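Long-range contact in cystathionine gamma-synthase (Xanthomonas oryzae pv. oryzae KACC 10331, PDB 6LD7), which probably makes cystathionine in methionine biosynthesis, as a pyridoxal-phosphate-dependent enzyme of the trans-sulfuration family: residues Met310-Leu315 against Leu370-Ile375. The protein carries 1 engineered substitution. Sequence-based numbering, arbitrary orientation.
Sequences MMSFEL and LLRLSI
Met311 and Leu373 face each other as an antiparallel hydrogen-bonded pair: Leu373 N gives a short bond to Met311 O (2.7 Å), and Met311 N returns a longer one to Leu373 O (3.2 Å). Phe313 and Leu371 repeat the pattern two residues along, beyond the non-hydrogen-bonded pair Ser312 and Arg372, with Leu371 N to Phe313 O nearly straight (172° at the hydrogen). On the face of Met311, Phe313, Leu371 and Leu373, Phe313 CG sits between its own backbone N and carbonyl carbon (chi1 77°), which swings the ring across to the other strand; its CE1 lies 3.9 Å from Leu371 CB and 4.1 Å from Leu373 CD1. Farther along, the end of Met311 crosses Ile375 at a slant, CE 3.5 Å from CD1. These are neighbouring strands of the small C-terminal-domain sheet in this fold-type I PLP enzyme, and helices 259-277 and 319-327 pack over that apolar face. On the other face, Met310 bends at chi2 and chi3, bringing SD to 3.7 Å from Ser374 CB and CE against Arg372 CD, where the two chains cross obliquely. Ser312 OG rests against Arg372 CG but bonds to Pro160 O, while Ser374 OG takes the N-H of Gly339. Beyond them, Arg372 NH2 hydrogen-bonds a bound triethylene glycol, probably a crystallisation additive.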
loop_
_atom_site.group_PDB
_atom_site.type_symbol
_atom_site.label_atom_id
_atom_site.label_comp_id
_atom_site.label_asym_id
_atom_site.label_seq_id
_atom_site.Cartn_x
_atom_site.Cartn_y
_atom_site.Cartn_z
ATOM N N MET C 310 -7.458 -24.741 -15.792
ATOM C CA MET C 310 -7.696 -25.716 -14.692
ATOM C C MET C 310 -7.887 -27.098 -15.305
ATOM O O MET C 310 -8.589 -27.242 -16.287
ATOM C CB MET C 310 -8.962 -25.388 -13.897
ATOM C CG MET C 310 -8.953 -23.975 -13.262
ATOM S SD MET C 310 -7.579 -23.748 -12.083
ATOM C CE MET C 310 -8.080 -25.079 -10.959
ATOM N N MET C 311 -7.306 -28.078 -14.676
ATOM C CA MET C 311 -7.557 -29.473 -15.019
ATOM C C MET C 311 -7.265 -30.351 -13.803
ATOM O O MET C 311 -6.576 -29.936 -12.834
ATOM C CB MET C 311 -6.698 -29.890 -16.228
ATOM C CG MET C 311 -5.285 -30.150 -15.927
ATOM S SD MET C 311 -4.365 -30.632 -17.469
ATOM C CE MET C 311 -4.565 -29.144 -18.444
ATOM N N SER C 312 -7.830 -31.530 -13.856
ATOM C CA SER C 312 -7.588 -32.628 -12.904
ATOM C C SER C 312 -7.198 -33.881 -13.653
ATOM O O SER C 312 -7.614 -34.033 -14.787
ATOM C CB SER C 312 -8.836 -32.863 -12.051
ATOM O OG SER C 312 -9.011 -31.735 -11.241
ATOM N N PHE C 313 -6.577 -34.819 -12.947
ATOM C CA PHE C 313 -6.166 -36.113 -13.484
ATOM C C PHE C 313 -6.031 -37.111 -12.322
ATOM O O PHE C 313 -5.702 -36.734 -11.164
ATOM C CB PHE C 313 -4.905 -35.914 -14.360
ATOM C CG PHE C 313 -3.622 -35.717 -13.601
ATOM C CD1 PHE C 313 -3.272 -34.477 -13.151
ATOM C CD2 PHE C 313 -2.855 -36.795 -13.216
ATOM C CE1 PHE C 313 -2.146 -34.282 -12.387
ATOM C CE2 PHE C 313 -1.702 -36.608 -12.468
ATOM C CZ PHE C 313 -1.330 -35.346 -12.093
ATOM N N GLU C 314 -6.392 -38.351 -12.603
ATOM C CA GLU C 314 -6.276 -39.506 -11.675
ATOM C C GLU C 314 -4.966 -40.214 -11.929
ATOM O O GLU C 314 -4.742 -40.652 -13.046
ATOM C CB GLU C 314 -7.423 -40.470 -11.894
ATOM C CG GLU C 314 -8.677 -39.909 -11.293
ATOM C CD GLU C 314 -9.928 -40.674 -11.631
ATOM O OE1 GLU C 314 -11.036 -40.093 -11.394
ATOM O OE2 GLU C 314 -9.766 -41.857 -12.106
ATOM N N LEU C 315 -4.104 -40.191 -10.941
ATOM C CA LEU C 315 -2.791 -40.866 -10.996
ATOM C C LEU C 315 -3.017 -42.304 -10.548
ATOM O O LEU C 315 -3.832 -42.526 -9.678
ATOM C CB LEU C 315 -1.868 -40.094 -10.062
ATOM C CG LEU C 315 -0.449 -40.579 -9.989
ATOM C CD1 LEU C 315 0.255 -40.309 -11.288
ATOM C CD2 LEU C 315 0.230 -39.828 -8.859
ATOM N N LEU C 370 -6.953 -38.480 -7.350
ATOM C CA LEU C 370 -7.243 -37.274 -8.157
ATOM C C LEU C 370 -6.338 -36.122 -7.721
ATOM O O LEU C 370 -6.191 -35.865 -6.500
ATOM C CB LEU C 370 -8.708 -36.892 -8.039
ATOM C CG LEU C 370 -9.117 -35.730 -8.948
ATOM C CD1 LEU C 370 -9.169 -36.190 -10.397
ATOM C CD2 LEU C 370 -10.447 -35.193 -8.557
ATOM N N LEU C 371 -5.675 -35.488 -8.678
ATOM C CA LEU C 371 -4.885 -34.254 -8.449
ATOM C C LEU C 371 -5.444 -33.161 -9.346
ATOM O O LEU C 371 -5.851 -33.469 -10.482
ATOM C CB LEU C 371 -3.402 -34.520 -8.731
ATOM C CG LEU C 371 -2.691 -35.404 -7.699
ATOM C CD1 LEU C 371 -1.386 -35.944 -8.239
ATOM C CD2 LEU C 371 -2.432 -34.620 -6.427
ATOM N N ARG C 372 -5.532 -31.950 -8.804
ATOM C CA ARG C 372 -5.976 -30.734 -9.504
ATOM C C ARG C 372 -4.799 -29.796 -9.722
ATOM O O ARG C 372 -4.070 -29.499 -8.780
ATOM C CB ARG C 372 -7.108 -30.069 -8.745
ATOM C CG ARG C 372 -7.730 -28.936 -9.531
ATOM C CD ARG C 372 -8.689 -28.160 -8.636
ATOM N NE ARG C 372 -7.920 -27.308 -7.725
ATOM C CZ ARG C 372 -8.470 -26.633 -6.727
ATOM N NH1 ARG C 372 -9.776 -26.638 -6.606
ATOM N NH2 ARG C 372 -7.733 -25.828 -5.982
ATOM N N LEU C 373 -4.654 -29.357 -10.971
ATOM C CA LEU C 373 -3.674 -28.373 -11.363
ATOM C C LEU C 373 -4.350 -27.065 -11.656
ATOM O O LEU C 373 -5.250 -27.031 -12.484
ATOM C CB LEU C 373 -2.942 -28.839 -12.628
ATOM C CG LEU C 373 -2.241 -30.155 -12.525
ATOM C CD1 LEU C 373 -1.530 -30.469 -13.838
ATOM C CD2 LEU C 373 -1.239 -30.175 -11.405
ATOM N N SER C 374 -3.728 -26.007 -11.135
ATOM C CA SER C 374 -3.976 -24.617 -11.575
ATOM C C SER C 374 -2.709 -24.195 -12.312
ATOM O O SER C 374 -1.688 -23.958 -11.668
ATOM C CB SER C 374 -4.297 -23.693 -10.445
ATOM O OG SER C 374 -4.339 -22.334 -10.899
ATOM N N ILE C 375 -2.750 -24.205 -13.627
ATOM C CA ILE C 375 -1.544 -24.044 -14.467
ATOM C C ILE C 375 -1.275 -22.557 -14.629
ATOM O O ILE C 375 -2.166 -21.776 -15.023
ATOM C CB ILE C 375 -1.741 -24.810 -15.769
ATOM C CG1 ILE C 375 -1.778 -26.308 -15.416
ATOM C CG2 ILE C 375 -0.659 -24.471 -16.789
ATOM C CD1 ILE C 375 -2.497 -27.107 -16.405
#